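Local coordinates for protein pyrroline carboxylate reductase (Plasmodium falciparum, PDB 2RCY) that binds NADP and probably works as a pyrroline-5-carboxylate reductase, the enzyme that makes proline by reducing pyrroline-5-carboxylate, at residues I5-M10 with N27-E32. Residues are numbered along the deposited sequence; the frame is centred on the assembly and turned at random.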
loop_
_atom_site.group_PDB
_atom_site.type_symbol
_atom_site.label_atom_id
_atom_site.label_comp_id
_atom_site.label_asym_id
_atom_site.label_seq_id
_atom_site.Cartn_x
_atom_site.Cartn_y
_atom_site.Cartn_z
ATOM N N ILE A 5 -46.785 -35.706 3.968
ATOM C CA ILE A 5 -45.482 -36.064 3.400
ATOM C C ILE A 5 -44.383 -36.083 4.459
ATOM O O ILE A 5 -44.391 -35.286 5.398
ATOM C CB ILE A 5 -45.058 -35.155 2.213
ATOM C CG1 ILE A 5 -44.996 -33.685 2.635
ATOM C CG2 ILE A 5 -45.988 -35.359 1.018
ATOM C CD1 ILE A 5 -43.773 -32.958 2.127
ATOM N N LYS A 6 -43.445 -37.011 4.298
ATOM C CA LYS A 6 -42.375 -37.204 5.266
ATOM C C LYS A 6 -41.092 -36.533 4.789
ATOM O O LYS A 6 -40.600 -36.814 3.692
ATOM C CB LYS A 6 -42.157 -38.697 5.527
ATOM C CG LYS A 6 -43.428 -39.441 5.916
ATOM C CD LYS A 6 -43.256 -40.945 5.795
ATOM C CE LYS A 6 -44.600 -41.657 5.769
ATOM N NZ LYS A 6 -45.352 -41.391 4.507
ATOM N N LEU A 7 -40.570 -35.632 5.619
ATOM C CA LEU A 7 -39.363 -34.879 5.302
ATOM C C LEU A 7 -38.171 -35.475 6.044
ATOM O O LEU A 7 -38.238 -35.711 7.253
ATOM C CB LEU A 7 -39.541 -33.406 5.687
ATOM C CG LEU A 7 -39.167 -32.305 4.687
ATOM C CD1 LEU A 7 -39.197 -30.943 5.369
ATOM C CD2 LEU A 7 -37.812 -32.535 4.043
ATOM N N GLY A 8 -37.086 -35.717 5.314
ATOM C CA GLY A 8 -35.881 -36.307 5.891
ATOM C C GLY A 8 -34.646 -35.450 5.705
ATOM O O GLY A 8 -34.362 -34.988 4.601
ATOM N N PHE A 9 -33.910 -35.246 6.794
ATOM C CA PHE A 9 -32.697 -34.435 6.775
ATOM C C PHE A 9 -31.451 -35.287 6.994
ATOM O O PHE A 9 -31.215 -35.796 8.091
ATOM C CB PHE A 9 -32.776 -33.314 7.819
ATOM C CG PHE A 9 -33.732 -32.216 7.457
ATOM C CD1 PHE A 9 -35.063 -32.273 7.854
ATOM C CD2 PHE A 9 -33.300 -31.120 6.714
ATOM C CE1 PHE A 9 -35.952 -31.257 7.516
ATOM C CE2 PHE A 9 -34.179 -30.099 6.370
ATOM C CZ PHE A 9 -35.508 -30.168 6.772
HETATM N N MSE A 10 -30.661 -35.439 5.936
HETATM C CA MSE A 10 -29.411 -36.186 6.010
HETATM C C MSE A 10 -28.305 -35.275 6.537
HETATM O O MSE A 10 -27.654 -34.559 5.773
HETATM C CB MSE A 10 -29.050 -36.786 4.646
HETATM C CG MSE A 10 -30.148 -37.671 4.060
HETATM SE SE MSE A 10 -29.613 -38.761 2.534
HETATM C CE MSE A 10 -29.071 -37.351 1.310
ATOM N N ASN A 27 -44.857 -25.020 11.173
ATOM C CA ASN A 27 -46.020 -25.915 11.194
ATOM C C ASN A 27 -46.774 -26.016 9.864
ATOM O O ASN A 27 -47.878 -25.484 9.709
ATOM C CB ASN A 27 -46.967 -25.577 12.357
ATOM C CG ASN A 27 -46.429 -26.036 13.700
ATOM O OD1 ASN A 27 -45.461 -25.478 14.221
ATOM N ND2 ASN A 27 -47.060 -27.056 14.273
ATOM N N ILE A 28 -46.144 -26.687 8.906
ATOM C CA ILE A 28 -46.763 -27.023 7.624
ATOM C C ILE A 28 -46.783 -28.542 7.457
ATOM O O ILE A 28 -47.600 -29.090 6.714
ATOM C CB ILE A 28 -46.031 -26.366 6.426
ATOM C CG1 ILE A 28 -44.509 -26.474 6.588
ATOM C CG2 ILE A 28 -46.459 -24.911 6.277
ATOM C CD1 ILE A 28 -43.737 -26.382 5.289
ATOM N N ILE A 29 -45.864 -29.204 8.158
ATOM C CA ILE A 29 -45.779 -30.660 8.193
ATOM C C ILE A 29 -45.785 -31.107 9.656
ATOM O O ILE A 29 -45.172 -30.461 10.509
ATOM C CB ILE A 29 -44.498 -31.183 7.487
ATOM C CG1 ILE A 29 -44.332 -30.539 6.104
ATOM C CG2 ILE A 29 -44.531 -32.705 7.369
ATOM C CD1 ILE A 29 -42.934 -30.642 5.523
ATOM N N LYS A 30 -46.483 -32.205 9.935
ATOM C CA LYS A 30 -46.613 -32.734 11.295
ATOM C C LYS A 30 -45.267 -33.133 11.899
ATOM O O LYS A 30 -44.386 -33.632 11.197
ATOM C CB LYS A 30 -47.582 -33.919 11.316
ATOM C CG LYS A 30 -49.028 -33.533 11.060
ATOM C CD LYS A 30 -49.874 -34.742 10.718
ATOM C CE LYS A 30 -51.301 -34.330 10.392
ATOM N NZ LYS A 30 -52.090 -35.454 9.827
ATOM N N LYS A 31 -45.130 -32.907 13.206
ATOM C CA LYS A 31 -43.894 -33.181 13.943
ATOM C C LYS A 31 -43.414 -34.624 13.793
ATOM O O LYS A 31 -42.211 -34.881 13.732
ATOM C CB LYS A 31 -44.072 -32.840 15.424
ATOM N N GLU A 32 -44.363 -35.556 13.728
ATOM C CA GLU A 32 -44.058 -36.980 13.570
ATOM C C GLU A 32 -43.682 -37.362 12.134
ATOM O O GLU A 32 -43.421 -38.531 11.844
ATOM C CB GLU A 32 -45.212 -37.857 14.088
ATOM C CG GLU A 32 -46.613 -37.470 13.599
ATOM C CD GLU A 32 -47.279 -36.400 14.458
ATOM O OE1 GLU A 32 -48.299 -35.833 14.009
ATOM O OE2 GLU A 32 -46.791 -36.123 15.576
#
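I29 lays its side chain over I5 and L7, where the first strand of the Rossmann-type NADP-binding domain begins. It belongs to the loop that leads from helix 14-26 to strand 34-37, so the contact lies within the first beta-alpha-beta crossover. CD1 of I29, at the end of the longer branch, meets L7 on the strand and I5 just before it: it lies 3.8 Å from CD1 of L7 and 4.2 Å from CD1 of I5. L7 and I29 cross at about a right angle, methyl against methyl. I5 lies aslant to I29. In I5, CG1 stands between the backbone N and the carbonyl carbon (chi1 58°), and with chi2 at 136° the CD1 end comes nearer to I29. The side-chain contacts are apolar and largely buried. L7 also packs on I23 of helix 14-26 and V63 of the parallel strand 61-64. Backbone hydrogen bonds of L7 with N33 and F35 pair it with the end of the loop and strand 34-37. The bound NADP is about 14 Å from the L7 side chain. The shorter branch of I29 meets backbone instead: its CG2, anti to the backbone N, sits 3.3 Å from the carbonyl O of I5.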